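Long-range contacts in histone-lysine N-methyltransferase, H3 lysine-9 specific SUVH4 (Arabidopsis thaliana, PDB 4QEO), which methylates a lysine of the histone H3 tail and recognises methylated DNA, coupling DNA methylation to epigenetic transcriptional repression: residues 115-120 and 140-145; 331-336 and 470-475; 347-352 and 483-488. One frame throughout, in Å; residues are numbered along the deposited sequence.

Contact 1: residues 115-120 and 140-145; sequences QYEDDL and KRQIKD. With nucleotides of chain B.
Glu-117 OE2 is gripped by two hydrogen bonds, one from Gln-142 N and one with Ser-200 OG. The first is nearly straight, 3.0 Å from Gln-142 N to Glu-117 OE2 with 173° at the hydrogen, although it meets the carboxylate from above its plane. Glu-117 reaches this point with CG in the crowded position between backbone N and carbonyl carbon (chi1 57°) and the chain extended beyond. The other oxygen, OE1, lies against Arg-141 CB and CG; its 3.9 Å salt bridge to Arg-141 NE is long and rests on charge alone, since the oxygen stands well out of the guanidinium plane. A water joins Glu-117 N to Lys-140 O and Gln-142 OE1, while Gln-142 NE2 bonds Gly-132 O. Lys-140 runs alongside Gln-115, and its NZ donates a hydrogen bond to Gln-115 OE1 (2.9 Å), on a lone pair in the carbonyl plane. Both loops belong to the SRA domain, the methylcytosine-reading fold, and the type I turn sets its end residues, Tyr-116 and Asp-119, against the 5-methylcytosine of chain B. Gln-115 N donates to base O2 (3.1 Å), and Asp-119 OD1 accepts from base N4 (3.0 Å). The base lies over one face of the Tyr-116 ring, with Tyr-116 CD1 3.4 Å from its C5, and Tyr-116 OH donates to phosphate OP2 at 2.7 Å. A leucine here would probably loosen the hold on the nucleotide, losing both the flat surface under the base and the phosphate bond. Gln-142 OE1 approaches this ring at Tyr-116 CD2, 3.5 Å away, its amide turned 29° from the ring plane.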
loop_
_atom_site.group_PDB
_atom_site.type_symbol
_atom_site.label_atom_id
_atom_site.label_comp_id
_atom_site.label_asym_id
_atom_site.label_seq_id
_atom_site.Cartn_x
_atom_site.Cartn_y
_atom_site.Cartn_z
ATOM N N GLN A 115 1.085 -24.472 7.355
ATOM C CA GLN A 115 0.686 -24.829 8.716
ATOM C C GLN A 115 0.354 -26.312 8.889
ATOM O O GLN A 115 0.309 -26.821 10.008
ATOM C CB GLN A 115 -0.507 -23.979 9.115
ATOM C CG GLN A 115 -0.242 -22.507 8.888
ATOM C CD GLN A 115 0.738 -21.990 9.901
ATOM O OE1 GLN A 115 0.557 -22.200 11.090
ATOM N NE2 GLN A 115 1.801 -21.350 9.442
ATOM N N TYR A 116 0.097 -27.006 7.788
ATOM C CA TYR A 116 -0.227 -28.437 7.867
ATOM C C TYR A 116 0.992 -29.244 7.450
ATOM O O TYR A 116 1.525 -29.043 6.371
ATOM C CB TYR A 116 -1.415 -28.760 6.952
ATOM C CG TYR A 116 -2.785 -28.532 7.580
ATOM C CD1 TYR A 116 -3.195 -27.247 8.008
ATOM C CD2 TYR A 116 -3.671 -29.590 7.743
ATOM C CE1 TYR A 116 -4.454 -27.044 8.577
ATOM C CE2 TYR A 116 -4.930 -29.398 8.305
ATOM C CZ TYR A 116 -5.318 -28.128 8.710
ATOM O OH TYR A 116 -6.568 -27.970 9.261
ATOM N N GLU A 117 1.426 -30.160 8.307
ATOM C CA GLU A 117 2.660 -30.902 8.088
ATOM C C GLU A 117 2.619 -31.744 6.797
ATOM O O GLU A 117 3.657 -32.041 6.213
ATOM C CB GLU A 117 2.965 -31.767 9.317
ATOM C CG GLU A 117 1.817 -32.727 9.652
ATOM C CD GLU A 117 1.848 -33.265 11.068
ATOM O OE1 GLU A 117 2.830 -32.997 11.800
ATOM O OE2 GLU A 117 0.891 -33.978 11.448
ATOM N N ASP A 118 1.424 -32.096 6.322
ATOM C CA ASP A 118 1.327 -32.888 5.097
ATOM C C ASP A 118 1.263 -32.070 3.790
ATOM O O ASP A 118 1.247 -32.652 2.714
ATOM C CB ASP A 118 0.149 -33.877 5.178
ATOM C CG ASP A 118 0.253 -34.805 6.386
ATOM O OD1 ASP A 118 1.080 -35.732 6.330
ATOM O OD2 ASP A 118 -0.469 -34.602 7.393
ATOM N N ASP A 119 1.221 -30.740 3.872
ATOM C CA ASP A 119 1.234 -29.906 2.654
ATOM C C ASP A 119 2.569 -30.086 1.918
ATOM O O ASP A 119 3.615 -30.122 2.551
ATOM C CB ASP A 119 1.062 -28.404 2.978
ATOM C CG ASP A 119 -0.346 -28.039 3.438
ATOM O OD1 ASP A 119 -1.280 -28.863 3.277
ATOM O OD2 ASP A 119 -0.514 -26.901 3.953
ATOM N N LEU A 120 2.528 -30.180 0.590
ATOM C CA LEU A 120 3.741 -30.237 -0.228
ATOM C C LEU A 120 3.622 -29.228 -1.367
ATOM O O LEU A 120 2.771 -29.381 -2.223
ATOM C CB LEU A 120 3.958 -31.647 -0.809
ATOM C CG LEU A 120 5.206 -31.732 -1.704
ATOM C CD1 LEU A 120 6.424 -31.432 -0.835
ATOM C CD2 LEU A 120 5.342 -33.098 -2.404
ATOM N N LYS A 140 1.294 -27.787 16.281
ATOM C CA LYS A 140 0.558 -27.606 15.030
ATOM C C LYS A 140 0.500 -28.864 14.176
ATOM O O LYS A 140 0.478 -28.789 12.951
ATOM C CB LYS A 140 1.122 -26.443 14.212
ATOM C CG LYS A 140 0.938 -25.078 14.868
ATOM C CD LYS A 140 1.458 -23.995 13.943
ATOM C CE LYS A 140 1.402 -22.613 14.574
ATOM N NZ LYS A 140 1.908 -21.593 13.604
ATOM N N ARG A 141 0.448 -30.019 14.825
ATOM C CA ARG A 141 0.369 -31.289 14.101
ATOM C C ARG A 141 -1.047 -31.828 14.052
ATOM O O ARG A 141 -1.945 -31.311 14.729
ATOM C CB ARG A 141 1.273 -32.307 14.775
ATOM C CG ARG A 141 2.659 -31.778 14.947
ATOM C CD ARG A 141 3.597 -32.890 15.267
ATOM N NE ARG A 141 4.979 -32.483 15.064
ATOM C CZ ARG A 141 6.006 -33.320 15.118
ATOM N NH1 ARG A 141 7.239 -32.870 14.924
ATOM N NH2 ARG A 141 5.794 -34.608 15.364
ATOM N N GLN A 142 -1.243 -32.865 13.243
ATOM C CA GLN A 142 -2.516 -33.581 13.209
ATOM C C GLN A 142 -2.708 -34.307 14.529
ATOM O O GLN A 142 -1.779 -34.925 15.031
ATOM C CB GLN A 142 -2.542 -34.585 12.048
ATOM C CG GLN A 142 -2.430 -33.908 10.653
ATOM C CD GLN A 142 -3.338 -32.683 10.539
ATOM O OE1 GLN A 142 -2.864 -31.538 10.528
ATOM N NE2 GLN A 142 -4.640 -32.915 10.473
ATOM N N ILE A 143 -3.915 -34.248 15.085
ATOM C CA ILE A 143 -4.178 -34.893 16.370
ATOM C C ILE A 143 -5.413 -35.780 16.345
ATOM O O ILE A 143 -5.743 -36.404 17.345
ATOM C CB ILE A 143 -4.363 -33.845 17.479
ATOM C CG1 ILE A 143 -5.406 -32.823 17.043
ATOM C CG2 ILE A 143 -3.051 -33.141 17.765
ATOM C CD1 ILE A 143 -5.638 -31.747 18.097
ATOM N N LYS A 144 -6.116 -35.813 15.217
ATOM C CA LYS A 144 -7.110 -36.854 14.979
ATOM C C LYS A 144 -7.369 -36.983 13.496
ATOM O O LYS A 144 -6.805 -36.228 12.703
ATOM C CB LYS A 144 -8.431 -36.581 15.717
ATOM C CG LYS A 144 -9.088 -35.282 15.372
ATOM C CD LYS A 144 -10.420 -35.204 16.079
ATOM C CE LYS A 144 -10.752 -33.792 16.452
ATOM N NZ LYS A 144 -11.710 -33.766 17.588
ATOM N N ASP A 145 -8.222 -37.942 13.132
ATOM C CA ASP A 145 -8.557 -38.208 11.739
ATOM C C ASP A 145 -9.320 -37.073 11.098
ATOM O O ASP A 145 -10.101 -36.385 11.764
ATOM C CB ASP A 145 -9.447 -39.452 11.621
ATOM C CG ASP A 145 -8.714 -40.756 11.887
ATOM O OD1 ASP A 145 -7.485 -40.744 12.100
ATOM O OD2 ASP A 145 -9.398 -41.813 11.854
ATOM N N1 5CM B 7 -3.638 -24.052 6.251
ATOM C C2 5CM B 7 -2.516 -24.570 5.593
ATOM N N3 5CM B 7 -2.570 -25.689 4.870
ATOM C C4 5CM B 7 -3.685 -26.356 4.745
ATOM C C5 5CM B 7 -4.867 -25.838 5.426
ATOM C C5A 5CM B 7 -6.142 -26.583 5.313
ATOM C C6 5CM B 7 -4.775 -24.696 6.177
ATOM O O2 5CM B 7 -1.464 -24.004 5.637
ATOM N N4 5CM B 7 -3.769 -27.454 4.047
ATOM C "C1'" 5CM B 7 -3.495 -22.881 7.086
ATOM C "C2'" 5CM B 7 -4.488 -21.734 7.022
ATOM C "C3'" 5CM B 7 -4.364 -21.177 8.419
ATOM C "C4'" 5CM B 7 -4.274 -22.440 9.251
ATOM O "O4'" 5CM B 7 -3.610 -23.355 8.412
ATOM O "O3'" 5CM B 7 -3.147 -20.473 8.598
ATOM C "C5'" 5CM B 7 -5.599 -22.982 9.797
ATOM O "O5'" 5CM B 7 -6.616 -23.220 8.860
ATOM P P 5CM B 7 -7.725 -24.298 9.055
ATOM O OP1 5CM B 7 -8.371 -24.476 7.799
ATOM O OP2 5CM B 7 -7.201 -25.407 9.766
HETATM O O HOH W 1 -0.357 -30.529 10.685
HETATM O O HOH W 2 -1.043 -32.165 7.861
#

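Contact 2: residues 331-336 and 470-475; sequences VFECGP and QCVLSS. With ZN (zinc ion), chain F; ZN (zinc ion), chain G.
Glu-333 leaves strand 331-332 just past its end, and its side chain crosses that of Val-472 obliquely. CB meets Ser-474 CB at 3.9 Å. CG then passes Val-472 CG1, and Glu-333 CD comes closer still to that methyl, at 3.7 Å. With the chain extended beyond CG (chi2 -174°), the carboxylate is carried past Val-472 to a polar cluster: OE1 forms a salt bridge with Arg-483 NH1 and accepts from Gln-350 NE2, while OE2 is hydrogen-bonded to Ser-349 OG. The arginine probably keeps this buried carboxylate ionised, with two uncharged groups holding it.

The backbones beneath run parallel, with Val-331 paired to Val-472 and Phe-332 to Leu-473. Val-331 uses both its polar backbone atoms: its N donates to Cys-471 O, and its O receives Leu-473 N at 2.9 Å, nearly along the C=O axis. Glu-333 N continues the pattern, 2.8 Å from Leu-473 O. Cys-471 O takes a second donor, Gln-470 NE2, from above the carbonyl plane; the strongest polar partner of that glutamine is Arg-328. On the sheet face bearing Phe-332 and Leu-473 the two side chains lie side by side, CE1 of the ring 3.8 Å from Leu-473 CD1. Further along, Gly-335 CA rests 3.4 Å from Ser-474 O, an approach that leaves no room for a CB directed at that oxygen.

Cys-334 points the other way and bridges two zinc ions, its SG 2.2 Å from the zinc of chain G and 2.5 Å from that of chain F. Shared thiolates of this kind characterise the pre-SET triangular cluster of three zincs and nine cysteines, which this parallel pairing joins directly to the SET-domain sheet.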
loop_
_atom_site.group_PDB
_atom_site.type_symbol
_atom_site.label_atom_id
_atom_site.label_comp_id
_atom_site.label_asym_id
_atom_site.label_seq_id
_atom_site.Cartn_x
_atom_site.Cartn_y
_atom_site.Cartn_z
ATOM N N VAL A 331 -2.887 18.669 8.463
ATOM C CA VAL A 331 -2.473 17.980 9.679
ATOM C C VAL A 331 -1.654 18.962 10.519
ATOM O O VAL A 331 -0.811 19.681 9.988
ATOM C CB VAL A 331 -1.647 16.687 9.357
ATOM C CG1 VAL A 331 -0.926 16.164 10.591
ATOM C CG2 VAL A 331 -2.539 15.603 8.778
ATOM N N PHE A 332 -1.932 19.015 11.818
ATOM C CA PHE A 332 -1.220 19.910 12.722
ATOM C C PHE A 332 -0.240 19.128 13.579
ATOM O O PHE A 332 -0.624 18.475 14.550
ATOM C CB PHE A 332 -2.194 20.661 13.625
ATOM C CG PHE A 332 -3.020 21.698 12.913
ATOM C CD1 PHE A 332 -2.530 22.979 12.710
ATOM C CD2 PHE A 332 -4.298 21.402 12.473
ATOM C CE1 PHE A 332 -3.297 23.945 12.069
ATOM C CE2 PHE A 332 -5.070 22.362 11.833
ATOM C CZ PHE A 332 -4.567 23.636 11.634
ATOM N N GLU A 333 1.028 19.196 13.206
ATOM C CA GLU A 333 2.065 18.489 13.924
ATOM C C GLU A 333 2.662 19.346 15.025
ATOM O O GLU A 333 2.611 20.583 14.981
ATOM C CB GLU A 333 3.173 18.043 12.970
ATOM C CG GLU A 333 2.846 16.767 12.201
ATOM C CD GLU A 333 4.007 16.258 11.353
ATOM O OE1 GLU A 333 5.082 16.895 11.333
ATOM O OE2 GLU A 333 3.842 15.211 10.700
ATOM N N CYS A 334 3.238 18.668 16.008
ATOM C CA CYS A 334 4.052 19.323 17.012
ATOM C C CYS A 334 5.239 20.011 16.331
ATOM O O CYS A 334 5.733 19.561 15.287
ATOM C CB CYS A 334 4.512 18.315 18.069
ATOM S SG CYS A 334 3.168 17.670 19.145
ATOM N N GLY A 335 5.676 21.121 16.915
ATOM C CA GLY A 335 6.691 21.951 16.297
ATOM C C GLY A 335 7.820 22.352 17.232
ATOM O O GLY A 335 7.999 21.756 18.287
ATOM N N PRO A 336 8.592 23.368 16.834
ATOM C CA PRO A 336 9.805 23.841 17.516
ATOM C C PRO A 336 9.597 24.249 18.983
ATOM O O PRO A 336 10.512 24.084 19.799
ATOM C CB PRO A 336 10.215 25.059 16.676
ATOM C CG PRO A 336 9.701 24.734 15.299
ATOM C CD PRO A 336 8.370 24.069 15.554
ATOM N N GLN A 470 -0.324 15.493 1.385
ATOM C CA GLN A 470 -0.937 15.936 2.623
ATOM C C GLN A 470 -0.281 17.232 3.100
ATOM O O GLN A 470 0.951 17.287 3.290
ATOM C CB GLN A 470 -0.803 14.850 3.692
ATOM C CG GLN A 470 -1.357 15.263 5.033
ATOM C CD GLN A 470 -2.841 15.513 4.981
ATOM O OE1 GLN A 470 -3.630 14.599 4.716
ATOM N NE2 GLN A 470 -3.237 16.753 5.231
ATOM N N CYS A 471 -1.093 18.276 3.274
ATOM C CA CYS A 471 -0.593 19.532 3.827
ATOM C C CYS A 471 -0.401 19.399 5.329
ATOM O O CYS A 471 -1.281 18.915 6.036
ATOM C CB CYS A 471 -1.536 20.700 3.515
ATOM S SG CYS A 471 -1.464 21.268 1.791
ATOM N N VAL A 472 0.765 19.824 5.804
ATOM C CA VAL A 472 1.098 19.734 7.219
ATOM C C VAL A 472 1.596 21.090 7.730
ATOM O O VAL A 472 2.451 21.707 7.098
ATOM C CB VAL A 472 2.212 18.689 7.462
ATOM C CG1 VAL A 472 2.580 18.629 8.945
ATOM C CG2 VAL A 472 1.795 17.323 6.944
ATOM N N LEU A 473 1.042 21.548 8.855
ATOM C CA LEU A 473 1.567 22.714 9.567
ATOM C C LEU A 473 2.226 22.263 10.876
ATOM O O LEU A 473 1.660 21.459 11.622
ATOM C CB LEU A 473 0.445 23.718 9.861
ATOM C CG LEU A 473 -0.145 24.446 8.648
ATOM C CD1 LEU A 473 -1.446 25.153 9.012
ATOM C CD2 LEU A 473 0.857 25.428 8.063
ATOM N N SER A 474 3.425 22.764 11.150
ATOM C CA SER A 474 4.138 22.382 12.377
ATOM C C SER A 474 4.870 23.566 12.980
ATOM O O SER A 474 4.774 23.815 14.186
ATOM C CB SER A 474 5.148 21.262 12.108
ATOM O OG SER A 474 5.934 21.541 10.954
ATOM N N SER A 475 5.612 24.287 12.149
ATOM C CA SER A 475 6.367 25.438 12.660
ATOM C C SER A 475 5.561 26.729 12.647
ATOM O O SER A 475 5.926 27.682 13.327
ATOM C CB SER A 475 7.675 25.635 11.899
ATOM O OG SER A 475 7.417 26.066 10.578
HETATM ZN ZN ZN F . 2.708 19.871 20.194
HETATM ZN ZN ZN G . 4.199 16.273 20.534
#

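Contact 3: residues 347-352 and 483-488; sequences RTSQKR and RVVLFA
The 3-10 segment through 348-350 lies across from strand 483-488 with its nearest CA atoms, Ser-349 and Val-485, 7.2 Å apart, too far for backbone bonding, so side chains carry the contact. The turn is closed by Gln-350 N donating to Arg-347 O at 2.9 Å.

Ser-349 is the centre of the contact. Its OG sits in the crowded position between backbone N and carbonyl carbon (chi1 77°) and receives Arg-483 NH2 at 2.9 Å. That bond is bent, 139° at the hydrogen, and the oxygen lies 28° out of the guanidinium plane, at its edge. On the carbon side, Ser-349 CB packs 3.8 Å from Val-485 CG1 and, more loosely, 4.2 Å from Phe-487 CZ.

Arg-483 reaches the turn through a bend at chi3, and every nitrogen of its head is engaged: NE with Glu-383, NH1 with Ser-474 OG and NH2 with Ser-349, bonds that together fix the rotation of the head. Gln-350 crosses the Arg-483 side chain at about a right angle, its amide almost perpendicular to the guanidinium, with Gln-350 CG 4.0 Å from Arg-483 NH1. The amide itself is pinned at both ends: OE1 accepts from Arg-347 NH1 at 3.1 Å on a lone pair, in both flat groups' planes, while NE2 bonds Cys-334 O. The carboxylate of Glu-333 is shared by Ser-349, Gln-350 and Arg-483.

Strand 483-488 lies between strands 467-473 and 380-383 in the SET-domain sheet. The pre-SET turn rests on one side of it, where Thr-348, Ser-349 and Phe-487 all touch Tyr-316 of strand 316-317, and Thr-348 and Phe-487 share Pro-380 of strand 380-383.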
loop_
_atom_site.group_PDB
_atom_site.type_symbol
_atom_site.label_atom_id
_atom_site.label_comp_id
_atom_site.label_asym_id
_atom_site.label_seq_id
_atom_site.Cartn_x
_atom_site.Cartn_y
_atom_site.Cartn_z
ATOM N N ARG A 347 4.830 14.086 15.559
ATOM C CA ARG A 347 5.861 14.589 14.667
ATOM C C ARG A 347 6.155 13.571 13.552
ATOM O O ARG A 347 7.241 13.590 12.980
ATOM C CB ARG A 347 7.150 14.871 15.451
ATOM C CG ARG A 347 6.999 15.892 16.588
ATOM C CD ARG A 347 8.314 16.046 17.333
ATOM N NE ARG A 347 8.294 17.056 18.395
ATOM C CZ ARG A 347 8.574 18.345 18.208
ATOM N NH1 ARG A 347 8.850 18.799 16.996
ATOM N NH2 ARG A 347 8.569 19.190 19.235
ATOM N N THR A 348 5.203 12.687 13.248
ATOM C CA THR A 348 5.450 11.623 12.253
ATOM C C THR A 348 6.216 12.006 10.966
ATOM O O THR A 348 7.210 11.357 10.637
ATOM C CB THR A 348 4.164 10.848 11.921
ATOM O OG1 THR A 348 3.767 10.110 13.079
ATOM C CG2 THR A 348 4.381 9.868 10.743
ATOM N N SER A 349 5.808 13.071 10.269
ATOM C CA SER A 349 6.460 13.402 8.996
ATOM C C SER A 349 7.827 14.073 9.137
ATOM O O SER A 349 8.506 14.326 8.139
ATOM C CB SER A 349 5.554 14.256 8.107
ATOM O OG SER A 349 5.525 15.593 8.554
ATOM N N GLN A 350 8.237 14.351 10.370
ATOM C CA GLN A 350 9.507 15.031 10.606
ATOM C C GLN A 350 10.636 14.025 10.771
ATOM O O GLN A 350 11.811 14.381 10.821
ATOM C CB GLN A 350 9.426 15.903 11.863
ATOM C CG GLN A 350 8.475 17.085 11.739
ATOM C CD GLN A 350 8.072 17.667 13.099
ATOM O OE1 GLN A 350 8.876 17.735 14.041
ATOM N NE2 GLN A 350 6.823 18.093 13.198
ATOM N N LYS A 351 10.272 12.760 10.875
ATOM C CA LYS A 351 11.264 11.756 11.194
ATOM C C LYS A 351 12.096 11.363 9.973
ATOM O O LYS A 351 11.790 11.744 8.834
ATOM C CB LYS A 351 10.596 10.566 11.887
ATOM C CG LYS A 351 9.992 11.000 13.223
ATOM C CD LYS A 351 9.290 9.880 13.968
ATOM C CE LYS A 351 8.746 10.394 15.307
ATOM N NZ LYS A 351 8.144 9.299 16.120
ATOM N N ARG A 352 13.165 10.622 10.225
ATOM C CA ARG A 352 14.131 10.304 9.192
ATOM C C ARG A 352 13.523 9.344 8.180
ATOM O O ARG A 352 12.557 8.638 8.481
ATOM C CB ARG A 352 15.360 9.675 9.822
ATOM C CG ARG A 352 15.032 8.406 10.537
ATOM C CD ARG A 352 16.193 7.947 11.373
ATOM N NE ARG A 352 15.923 6.644 11.967
ATOM C CZ ARG A 352 16.745 6.039 12.813
ATOM N NH1 ARG A 352 17.881 6.630 13.152
ATOM N NH2 ARG A 352 16.433 4.849 13.312
ATOM N N ARG A 483 3.761 22.827 4.914
ATOM C CA ARG A 483 4.645 21.763 4.473
ATOM C C ARG A 483 3.863 20.801 3.581
ATOM O O ARG A 483 2.701 20.494 3.846
ATOM C CB ARG A 483 5.260 21.050 5.682
ATOM C CG ARG A 483 6.242 21.948 6.455
ATOM C CD ARG A 483 6.723 21.322 7.743
ATOM N NE ARG A 483 7.200 19.970 7.518
ATOM C CZ ARG A 483 6.834 18.907 8.231
ATOM N NH1 ARG A 483 5.985 19.017 9.255
ATOM N NH2 ARG A 483 7.331 17.726 7.920
ATOM N N VAL A 484 4.495 20.354 2.501
ATOM C CA VAL A 484 3.855 19.452 1.561
ATOM C C VAL A 484 4.473 18.078 1.720
ATOM O O VAL A 484 5.655 17.902 1.428
ATOM C CB VAL A 484 4.071 19.933 0.116
ATOM C CG1 VAL A 484 3.509 18.919 -0.884
ATOM C CG2 VAL A 484 3.446 21.307 -0.073
ATOM N N VAL A 485 3.688 17.111 2.196
ATOM C CA VAL A 485 4.238 15.795 2.528
ATOM C C VAL A 485 3.555 14.640 1.763
ATOM O O VAL A 485 2.337 14.524 1.730
ATOM C CB VAL A 485 4.174 15.527 4.055
ATOM C CG1 VAL A 485 4.801 14.186 4.391
ATOM C CG2 VAL A 485 4.888 16.640 4.832
ATOM N N LEU A 486 4.363 13.794 1.148
ATOM C CA LEU A 486 3.887 12.623 0.434
ATOM C C LEU A 486 3.788 11.435 1.379
ATOM O O LEU A 486 4.793 11.033 2.019
ATOM C CB LEU A 486 4.816 12.300 -0.739
ATOM C CG LEU A 486 4.825 13.378 -1.828
ATOM C CD1 LEU A 486 5.941 13.134 -2.839
ATOM C CD2 LEU A 486 3.485 13.431 -2.533
ATOM N N PHE A 487 2.559 10.916 1.456
ATOM C CA PHE A 487 2.200 9.740 2.240
ATOM C C PHE A 487 1.780 8.580 1.328
ATOM O O PHE A 487 1.205 8.794 0.259
ATOM C CB PHE A 487 1.031 10.081 3.159
ATOM C CG PHE A 487 1.429 10.846 4.395
ATOM C CD1 PHE A 487 1.485 12.235 4.382
ATOM C CD2 PHE A 487 1.748 10.175 5.567
ATOM C CE1 PHE A 487 1.839 12.940 5.517
ATOM C CE2 PHE A 487 2.106 10.877 6.711
ATOM C CZ PHE A 487 2.160 12.264 6.679
ATOM N N ALA A 488 2.052 7.351 1.753
ATOM C CA ALA A 488 1.563 6.191 1.025
ATOM C C ALA A 488 0.044 6.108 1.155
ATOM O O ALA A 488 -0.486 6.092 2.269
ATOM C CB ALA A 488 2.229 4.909 1.550
#

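In the fold
Contact 1 stands apart, about 27 Å from contact 3 and 37 Å from contact 2 at the nearest atoms and on the opposite side of the chain's centre. It pairs two partly buried SRA loops, where waters, a long charge pair and a nucleotide take part. Contacts 2 and 3 have centres about 9 Å apart and bring pre-SET segments onto adjacent strands, 467-473 and 483-488, of one SET-domain sheet. Contact 2 is the more buried and depends on backbone hydrogen bonds, with zinc ligation at its end; contact 3 has no backbone bonds across it and works through side chains. In sequence their segments alternate, so the pre-SET and SET parts are joined twice over.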